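Local atomic coordinates of CofB (Escherichia coli, PDB entry 5AX6), a protein that serves as a trimeric minor pilin of the type IVb pilus CFA/III of enterotoxigenic Escherichia coli and probably takes part in pilus assembly. Residues W453-V461 / V471-I482; A326-S334 / K340-N348. All coordinates share one frame; numbering follows the deposited sequence.

Contact 1. Residues W453-V461 / V471-I482; sequences WYITATMGV and VYLNPKFLSVNI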
loop_
_atom_site.group_PDB
_atom_site.type_symbol
_atom_site.label_atom_id
_atom_site.label_comp_id
_atom_site.label_asym_id
_atom_site.label_seq_id
_atom_site.Cartn_x
_atom_site.Cartn_y
_atom_site.Cartn_z
ATOM N N TRP A 453 26.644 -15.006 27.223
ATOM C CA TRP A 453 25.932 -16.080 27.922
ATOM C C TRP A 453 26.914 -17.148 28.346
ATOM O O TRP A 453 27.749 -17.559 27.550
ATOM C CB TRP A 453 24.881 -16.769 27.038
ATOM C CG TRP A 453 23.652 -15.986 26.678
ATOM C CD1 TRP A 453 23.342 -15.497 25.447
ATOM C CD2 TRP A 453 22.551 -15.658 27.531
ATOM N NE1 TRP A 453 22.130 -14.860 25.480
ATOM C CE2 TRP A 453 21.614 -14.951 26.750
ATOM C CE3 TRP A 453 22.255 -15.901 28.880
ATOM C CZ2 TRP A 453 20.410 -14.469 27.267
ATOM C CZ3 TRP A 453 21.069 -15.413 29.399
ATOM C CH2 TRP A 453 20.155 -14.703 28.593
ATOM N N TYR A 454 26.786 -17.637 29.576
ATOM C CA TYR A 454 27.597 -18.761 30.025
ATOM C C TYR A 454 26.728 -19.937 30.400
ATOM O O TYR A 454 25.875 -19.815 31.267
ATOM C CB TYR A 454 28.451 -18.375 31.230
ATOM C CG TYR A 454 29.313 -17.162 30.991
ATOM C CD1 TYR A 454 30.556 -17.279 30.379
ATOM C CD2 TYR A 454 28.881 -15.903 31.376
ATOM C CE1 TYR A 454 31.352 -16.153 30.160
ATOM C CE2 TYR A 454 29.671 -14.779 31.162
ATOM C CZ TYR A 454 30.901 -14.919 30.557
ATOM O OH TYR A 454 31.682 -13.803 30.356
ATOM N N ILE A 455 26.955 -21.076 29.755
ATOM C CA ILE A 455 26.190 -22.268 30.068
ATOM C C ILE A 455 27.145 -23.308 30.606
ATOM O O ILE A 455 28.136 -23.653 29.954
ATOM C CB ILE A 455 25.430 -22.838 28.844
ATOM C CG1 ILE A 455 24.505 -21.777 28.232
ATOM C CG2 ILE A 455 24.571 -24.013 29.279
ATOM C CD1 ILE A 455 25.058 -21.075 27.001
ATOM N N THR A 456 26.855 -23.796 31.810
ATOM C CA THR A 456 27.717 -24.782 32.451
ATOM C C THR A 456 26.869 -25.864 33.071
ATOM O O THR A 456 25.657 -25.705 33.199
ATOM C CB THR A 456 28.588 -24.160 33.541
ATOM O OG1 THR A 456 27.736 -23.545 34.522
ATOM C CG2 THR A 456 29.520 -23.123 32.939
ATOM N N ALA A 457 27.507 -26.958 33.466
ATOM C CA ALA A 457 26.778 -28.107 33.977
ATOM C C ALA A 457 27.640 -28.973 34.872
ATOM O O ALA A 457 28.831 -29.162 34.605
ATOM C CB ALA A 457 26.237 -28.946 32.810
ATOM N N THR A 458 27.038 -29.518 35.922
ATOM C CA THR A 458 27.674 -30.619 36.641
ATOM C C THR A 458 26.828 -31.868 36.453
ATOM O O THR A 458 25.609 -31.777 36.313
ATOM C CB THR A 458 27.844 -30.323 38.150
ATOM O OG1 THR A 458 26.560 -30.064 38.731
ATOM C CG2 THR A 458 28.734 -29.109 38.353
ATOM N N MET A 459 27.483 -33.026 36.444
ATOM C CA MET A 459 26.799 -34.310 36.371
ATOM C C MET A 459 27.304 -35.213 37.485
ATOM O O MET A 459 28.507 -35.296 37.708
ATOM C CB MET A 459 27.036 -34.991 35.015
ATOM C CG MET A 459 26.357 -36.367 34.875
ATOM S SD MET A 459 26.849 -37.264 33.377
ATOM C CE MET A 459 26.825 -35.902 32.220
ATOM N N GLY A 460 26.388 -35.890 38.166
ATOM C CA GLY A 460 26.746 -36.893 39.152
ATOM C C GLY A 460 26.670 -38.281 38.552
ATOM O O GLY A 460 25.679 -38.637 37.914
ATOM N N VAL A 461 27.726 -39.069 38.754
ATOM C CA VAL A 461 27.799 -40.422 38.219
ATOM C C VAL A 461 28.392 -41.376 39.259
ATOM O O VAL A 461 29.376 -41.047 39.915
ATOM C CB VAL A 461 28.650 -40.463 36.926
ATOM C CG1 VAL A 461 28.969 -41.905 36.517
ATOM C CG2 VAL A 461 27.934 -39.711 35.782
ATOM N N VAL A 471 31.701 -36.413 40.326
ATOM C CA VAL A 471 30.997 -35.232 39.848
ATOM C C VAL A 471 31.773 -34.706 38.655
ATOM O O VAL A 471 32.970 -34.445 38.764
ATOM C CB VAL A 471 30.868 -34.147 40.925
ATOM C CG1 VAL A 471 30.232 -32.889 40.332
ATOM C CG2 VAL A 471 30.054 -34.664 42.115
ATOM N N TYR A 472 31.101 -34.572 37.514
ATOM C CA TYR A 472 31.760 -34.120 36.298
ATOM C C TYR A 472 31.387 -32.668 35.991
ATOM O O TYR A 472 30.241 -32.250 36.232
ATOM C CB TYR A 472 31.373 -35.001 35.102
ATOM C CG TYR A 472 31.733 -36.469 35.198
ATOM C CD1 TYR A 472 32.987 -36.889 35.639
ATOM C CD2 TYR A 472 30.814 -37.442 34.810
ATOM C CE1 TYR A 472 33.303 -38.250 35.708
ATOM C CE2 TYR A 472 31.112 -38.785 34.877
ATOM C CZ TYR A 472 32.358 -39.188 35.321
ATOM O OH TYR A 472 32.639 -40.531 35.366
ATOM N N LEU A 473 32.347 -31.917 35.448
ATOM C CA LEU A 473 32.133 -30.542 35.009
ATOM C C LEU A 473 32.080 -30.425 33.486
ATOM O O LEU A 473 32.990 -30.875 32.799
ATOM C CB LEU A 473 33.247 -29.633 35.539
ATOM C CG LEU A 473 33.212 -28.187 35.045
ATOM C CD1 LEU A 473 32.009 -27.454 35.634
ATOM C CD2 LEU A 473 34.510 -27.454 35.386
ATOM N N ASN A 474 31.023 -29.806 32.964
ATOM C CA ASN A 474 30.904 -29.523 31.531
ATOM C C ASN A 474 31.376 -30.643 30.604
ATOM O O ASN A 474 32.278 -30.438 29.790
ATOM C CB ASN A 474 31.682 -28.254 31.187
ATOM C CG ASN A 474 31.223 -27.054 31.988
ATOM O OD1 ASN A 474 30.056 -26.952 32.370
ATOM N ND2 ASN A 474 32.149 -26.134 32.257
ATOM N N PRO A 475 30.768 -31.826 30.717
ATOM C CA PRO A 475 31.231 -33.024 30.004
ATOM C C PRO A 475 30.767 -33.136 28.541
ATOM O O PRO A 475 29.643 -32.753 28.214
ATOM C CB PRO A 475 30.641 -34.167 30.830
ATOM C CG PRO A 475 29.451 -33.595 31.496
ATOM C CD PRO A 475 29.636 -32.109 31.618
ATOM N N LYS A 476 31.634 -33.672 27.684
ATOM C CA LYS A 476 31.305 -33.868 26.270
ATOM C C LYS A 476 30.205 -34.903 26.079
ATOM O O LYS A 476 29.657 -35.036 24.975
ATOM C CB LYS A 476 32.541 -34.306 25.478
ATOM C CG LYS A 476 33.136 -35.612 26.003
ATOM C CD LYS A 476 34.214 -36.152 25.086
ATOM C CE LYS A 476 34.774 -37.463 25.640
ATOM N NZ LYS A 476 35.974 -37.929 24.900
ATOM N N PHE A 477 29.897 -35.656 27.132
ATOM C CA PHE A 477 28.814 -36.631 27.040
ATOM C C PHE A 477 27.526 -36.108 27.682
ATOM O O PHE A 477 26.690 -36.874 28.179
ATOM C CB PHE A 477 29.225 -37.985 27.647
ATOM C CG PHE A 477 30.030 -37.888 28.917
ATOM C CD1 PHE A 477 29.399 -37.765 30.149
ATOM C CD2 PHE A 477 31.423 -37.969 28.884
ATOM C CE1 PHE A 477 30.145 -37.702 31.331
ATOM C CE2 PHE A 477 32.174 -37.902 30.062
ATOM C CZ PHE A 477 31.531 -37.772 31.279
ATOM N N LEU A 478 27.376 -34.786 27.635
ATOM C CA LEU A 478 26.121 -34.106 27.939
ATOM C C LEU A 478 25.926 -33.083 26.840
ATOM O O LEU A 478 26.811 -32.259 26.595
ATOM C CB LEU A 478 26.147 -33.424 29.315
ATOM C CG LEU A 478 24.941 -32.538 29.641
ATOM C CD1 LEU A 478 23.666 -33.371 29.677
ATOM C CD2 LEU A 478 25.115 -31.770 30.974
ATOM N N SER A 479 24.792 -33.138 26.149
ATOM C CA SER A 479 24.534 -32.143 25.121
ATOM C C SER A 479 23.169 -31.526 25.332
ATOM O O SER A 479 22.305 -32.121 25.970
ATOM C CB SER A 479 24.637 -32.752 23.721
ATOM O OG SER A 479 23.627 -33.721 23.507
ATOM N N VAL A 480 22.978 -30.328 24.783
ATOM C CA VAL A 480 21.747 -29.599 25.008
ATOM C C VAL A 480 21.261 -28.957 23.725
ATOM O O VAL A 480 22.063 -28.644 22.842
ATOM C CB VAL A 480 21.932 -28.485 26.067
ATOM C CG1 VAL A 480 22.090 -29.080 27.458
ATOM C CG2 VAL A 480 23.102 -27.554 25.680
ATOM N N ASN A 481 19.949 -28.767 23.639
ATOM C CA ASN A 481 19.363 -27.847 22.679
ATOM C C ASN A 481 19.132 -26.514 23.362
ATOM O O ASN A 481 18.398 -26.445 24.351
ATOM C CB ASN A 481 18.054 -28.412 22.115
ATOM C CG ASN A 481 18.286 -29.672 21.297
ATOM O OD1 ASN A 481 17.733 -30.737 21.588
ATOM N ND2 ASN A 481 19.119 -29.556 20.288
ATOM N N ILE A 482 19.774 -25.472 22.831
ATOM C CA ILE A 482 19.752 -24.134 23.396
ATOM C C ILE A 482 18.750 -23.327 22.615
ATOM O O ILE A 482 18.810 -23.305 21.390
ATOM C CB ILE A 482 21.152 -23.477 23.317
ATOM C CG1 ILE A 482 22.115 -24.217 24.253
ATOM C CG2 ILE A 482 21.090 -21.985 23.642
ATOM C CD1 ILE A 482 23.573 -23.969 23.925
#

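Contact 2. Residues A326-S334 / K340-N348; sequences ANILVEEKS and KKELRTIPN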
loop_
_atom_site.group_PDB
_atom_site.type_symbol
_atom_site.label_atom_id
_atom_site.label_comp_id
_atom_site.label_asym_id
_atom_site.label_seq_id
_atom_site.Cartn_x
_atom_site.Cartn_y
_atom_site.Cartn_z
ATOM N N ALA A 326 11.881 -10.252 8.279
ATOM C CA ALA A 326 11.528 -9.221 9.245
ATOM C C ALA A 326 11.793 -9.717 10.661
ATOM O O ALA A 326 11.877 -10.929 10.887
ATOM C CB ALA A 326 10.055 -8.833 9.098
ATOM N N ASN A 327 11.925 -8.788 11.603
ATOM C CA ASN A 327 11.821 -9.123 13.021
ATOM C C ASN A 327 10.358 -9.155 13.412
ATOM O O ASN A 327 9.607 -8.247 13.067
ATOM C CB ASN A 327 12.562 -8.112 13.884
ATOM C CG ASN A 327 14.029 -8.080 13.585
ATOM O OD1 ASN A 327 14.642 -9.121 13.364
ATOM N ND2 ASN A 327 14.608 -6.889 13.577
ATOM N N ILE A 328 9.947 -10.201 14.116
ATOM C CA ILE A 328 8.551 -10.312 14.531
ATOM C C ILE A 328 8.456 -10.194 16.027
ATOM O O ILE A 328 9.270 -10.763 16.748
ATOM C CB ILE A 328 7.907 -11.647 14.092
ATOM C CG1 ILE A 328 7.947 -11.780 12.564
ATOM C CG2 ILE A 328 6.469 -11.748 14.638
ATOM C CD1 ILE A 328 7.205 -10.662 11.798
ATOM N N LEU A 329 7.477 -9.421 16.477
ATOM C CA LEU A 329 7.068 -9.433 17.870
ATOM C C LEU A 329 5.683 -10.034 17.970
ATOM O O LEU A 329 4.800 -9.670 17.197
ATOM C CB LEU A 329 7.056 -8.022 18.453
ATOM C CG LEU A 329 8.417 -7.456 18.827
ATOM C CD1 LEU A 329 8.252 -6.039 19.401
ATOM C CD2 LEU A 329 9.085 -8.396 19.825
ATOM N N VAL A 330 5.485 -10.926 18.938
ATOM C CA VAL A 330 4.151 -11.465 19.202
ATOM C C VAL A 330 3.703 -11.069 20.591
ATOM O O VAL A 330 4.459 -11.223 21.549
ATOM C CB VAL A 330 4.115 -12.998 19.085
ATOM C CG1 VAL A 330 2.671 -13.509 19.199
ATOM C CG2 VAL A 330 4.723 -13.437 17.761
ATOM N N GLU A 331 2.472 -10.575 20.697
ATOM C CA GLU A 331 1.915 -10.164 21.985
ATOM C C GLU A 331 0.860 -11.149 22.468
ATOM O O GLU A 331 0.030 -11.610 21.686
ATOM C CB GLU A 331 1.300 -8.767 21.882
ATOM C CG GLU A 331 0.745 -8.233 23.204
ATOM C CD GLU A 331 -0.048 -6.951 23.025
ATOM O OE1 GLU A 331 -1.208 -7.037 22.570
ATOM O OE2 GLU A 331 0.486 -5.867 23.344
ATOM N N GLU A 332 0.889 -11.480 23.755
ATOM C CA GLU A 332 -0.152 -12.332 24.331
ATOM C C GLU A 332 -0.276 -12.054 25.817
ATOM O O GLU A 332 0.656 -11.547 26.436
ATOM C CB GLU A 332 0.148 -13.826 24.112
ATOM C CG GLU A 332 1.267 -14.349 25.013
ATOM C CD GLU A 332 1.478 -15.867 24.928
ATOM O OE1 GLU A 332 0.799 -16.546 24.117
ATOM O OE2 GLU A 332 2.334 -16.376 25.688
ATOM N N LYS A 333 -1.427 -12.396 26.381
ATOM C CA LYS A 333 -1.609 -12.362 27.825
ATOM C C LYS A 333 -0.610 -13.296 28.475
ATOM O O LYS A 333 -0.361 -14.390 27.966
ATOM C CB LYS A 333 -3.030 -12.785 28.224
ATOM C CG LYS A 333 -4.139 -11.906 27.699
ATOM C CD LYS A 333 -5.499 -12.358 28.236
ATOM C CE LYS A 333 -5.623 -12.102 29.736
ATOM N NZ LYS A 333 -6.953 -11.523 30.100
ATOM N N SER A 334 -0.033 -12.865 29.590
ATOM C CA SER A 334 0.767 -13.756 30.416
ATOM C C SER A 334 -0.057 -14.979 30.826
ATOM O O SER A 334 -1.199 -14.847 31.260
ATOM C CB SER A 334 1.275 -13.031 31.656
ATOM O OG SER A 334 1.959 -13.928 32.512
ATOM N N LYS A 340 -1.387 -9.069 32.523
ATOM C CA LYS A 340 -0.468 -8.226 31.779
ATOM C C LYS A 340 -0.225 -8.848 30.410
ATOM O O LYS A 340 -0.357 -10.063 30.239
ATOM C CB LYS A 340 0.853 -8.057 32.538
ATOM C CG LYS A 340 1.831 -9.217 32.346
ATOM C CD LYS A 340 2.950 -9.235 33.402
ATOM C CE LYS A 340 3.895 -8.040 33.281
ATOM N NZ LYS A 340 4.666 -8.027 32.000
ATOM N N LYS A 341 0.111 -8.016 29.432
ATOM C CA LYS A 341 0.477 -8.518 28.119
ATOM C C LYS A 341 1.988 -8.651 28.067
ATOM O O LYS A 341 2.702 -7.923 28.755
ATOM C CB LYS A 341 -0.046 -7.598 27.016
ATOM C CG LYS A 341 -1.573 -7.538 26.967
ATOM C CD LYS A 341 -2.099 -6.710 25.800
ATOM C CE LYS A 341 -2.119 -5.222 26.115
ATOM N NZ LYS A 341 -3.256 -4.541 25.419
ATOM N N GLU A 342 2.470 -9.608 27.280
ATOM C CA GLU A 342 3.905 -9.831 27.146
ATOM C C GLU A 342 4.275 -9.889 25.680
ATOM O O GLU A 342 3.455 -10.288 24.857
ATOM C CB GLU A 342 4.327 -11.134 27.829
ATOM C CG GLU A 342 3.900 -11.255 29.288
ATOM C CD GLU A 342 4.864 -10.593 30.260
ATOM O OE1 GLU A 342 5.698 -9.760 29.830
ATOM O OE2 GLU A 342 4.788 -10.911 31.469
ATOM N N LEU A 343 5.517 -9.530 25.359
ATOM C CA LEU A 343 6.001 -9.616 23.986
ATOM C C LEU A 343 7.121 -10.643 23.861
ATOM O O LEU A 343 7.931 -10.804 24.771
ATOM C CB LEU A 343 6.502 -8.255 23.503
ATOM C CG LEU A 343 5.502 -7.103 23.602
ATOM C CD1 LEU A 343 6.160 -5.828 23.097
ATOM C CD2 LEU A 343 4.242 -7.403 22.817
ATOM N N ARG A 344 7.161 -11.349 22.736
ATOM C CA ARG A 344 8.269 -12.270 22.476
ATOM C C ARG A 344 8.661 -12.247 21.009
ATOM O O ARG A 344 7.866 -11.844 20.153
ATOM C CB ARG A 344 7.901 -13.698 22.872
ATOM C CG ARG A 344 6.871 -14.329 21.953
ATOM C CD ARG A 344 6.257 -15.547 22.616
ATOM N NE ARG A 344 5.325 -16.251 21.751
ATOM C CZ ARG A 344 4.027 -15.999 21.691
ATOM N NH1 ARG A 344 3.502 -15.020 22.427
ATOM N NH2 ARG A 344 3.258 -16.711 20.877
ATOM N N THR A 345 9.875 -12.711 20.723
ATOM C CA THR A 345 10.352 -12.812 19.345
ATOM C C THR A 345 10.425 -14.276 18.932
ATOM O O THR A 345 10.220 -15.168 19.740
ATOM C CB THR A 345 11.752 -12.182 19.167
ATOM O OG1 THR A 345 12.679 -12.870 20.012
ATOM C CG2 THR A 345 11.752 -10.715 19.548
ATOM N N ILE A 346 10.747 -14.507 17.667
ATOM C CA ILE A 346 10.933 -15.854 17.149
ATOM C C ILE A 346 12.252 -16.428 17.656
ATOM O O ILE A 346 13.307 -15.801 17.505
ATOM C CB ILE A 346 10.912 -15.835 15.614
ATOM C CG1 ILE A 346 9.527 -15.366 15.134
ATOM C CG2 ILE A 346 11.302 -17.207 15.038
ATOM C CD1 ILE A 346 9.509 -14.909 13.661
ATOM N N PRO A 347 12.211 -17.624 18.252
ATOM C CA PRO A 347 13.443 -18.175 18.828
ATOM C C PRO A 347 14.407 -18.731 17.787
ATOM O O PRO A 347 14.017 -18.967 16.639
ATOM C CB PRO A 347 12.931 -19.298 19.722
ATOM C CG PRO A 347 11.692 -19.776 19.011
ATOM C CD PRO A 347 11.056 -18.510 18.470
ATOM N N ASN A 348 15.661 -18.914 18.198
ATOM C CA ASN A 348 16.619 -19.725 17.457
ATOM C C ASN A 348 16.946 -20.948 18.297
ATOM O O ASN A 348 16.763 -20.935 19.512
ATOM C CB ASN A 348 17.890 -18.933 17.139
ATOM C CG ASN A 348 18.761 -19.623 16.088
ATOM O OD1 ASN A 348 18.287 -20.454 15.314
ATOM N ND2 ASN A 348 20.039 -19.279 16.062
HETATM O O HOH W 1 11.237 -12.328 15.820
HETATM O O HOH W 2 4.429 -13.082 24.253
#

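Contact 1. Residues W453-V461 / V471-I482
Met459 and Tyr472 face each other as a hydrogen-bonded pair of an antiparallel beta hairpin, Tyr472 N giving the shorter bond, 2.7 Å to Met459 O. After Leu473 the returning strand breaks off: Asn474 N still reaches Ala457 O at 2.8 Å, and a type I turn from Pro475 to Leu478 sends the chain into the facing sheet. The side chain of Asn474 now stands in for the lost backbone partner. With CG beside its own N (chi1 -57°), OD1 accepts Ala457 N at 2.8 Å, the donor lying nearly on the line of the C=O bond, while ND2 is held by Lys378 O. Replacing Asn474 by alanine is likely to leave Ala457 N without this acceptor and Lys378 O without this donor, and the start of the turn less firmly held. Against the turn, Met459 stretches out with CG opposite its backbone N (chi1 179°) and bends only at its last torsion. Its CE meets Pro475 CG at 3.6 Å, and SD sits at the edge of the Phe477 ring, a Met-aromatic contact. Leu478 CD2 touches Ala457 CB at 3.6 Å, bridging the two sheets, with Ile444 and Phe354 packed around them. Farther out, Tyr472 OH is bonded to Asp411 O, which anchors the ring where Val461 CG2 lies 3.4 Å from Tyr472 CE2.

Contact 2. Residues A326-S334 / K340-N348
Val330 with Arg344 and Glu332 with Glu342 form the hydrogen-bonded pairs of an antiparallel beta hairpin whose strand axes run at 151°, and Ser334 N closes its loop end on Lys340 O at 2.9 Å. At the other end direct pairing gives way to water 1, which accepts from both Ile328 N and Ile346 N, while Ile346 CD1 rests 3.7 Å from Ile328 CB. One face carries Val330, Glu332 and Arg344. The Arg344 chain, extended from CG to NE, lays its guanidinium flat against Val330, CB standing 3.9 Å above the centre of the group. Glu332 crosses it at about a right angle; OE1 is 3.5 Å from Arg344 NH1 but well outside the guanidinium plane, leaving a salt bridge of charge alone. NH1 instead donates within that plane to water 2, at 2.8 Å. On the same face Glu342 folds back at chi2 (-85°), where OE2 takes a weak bond from Lys340 NZ and OE1 is bonded to Thr488. On the other face, with Glu331 and Leu343, Leu343 CD2 packs on Glu331 CB at 3.4 Å, and the methylenes of Lys341 run past the Glu331 carboxylate. Leu329 CD2 meets Thr345 CG2 at 3.5 Å. Arg344 NH2 bonds to Ile346 O of the third subunit, tying the hairpin into the trimer. Strand 341-353 pairs on its other side with strand 478-487, and residues 327-329 of the outer strand continue the sheet in parallel with a strand of the third subunit.

Following the chain from the N terminus, contact 2 comes first and closes a short loop between 326-334 and 340-348. Strand 341-353 then leads onward, and about a hundred residues later contact 1 closes another hairpin, between 453-461 and 471-482. The two loops follow in series, neither enclosing nor crossing the other. They are tied through one sheet: strand 478-487, entered from the turn of contact 1, runs back beside strand 341-353 of contact 2. Although their centres lie about 29 Å apart, both touch the third subunit, and strand 478-487 ties the sheet of contact 1 to that of contact 2.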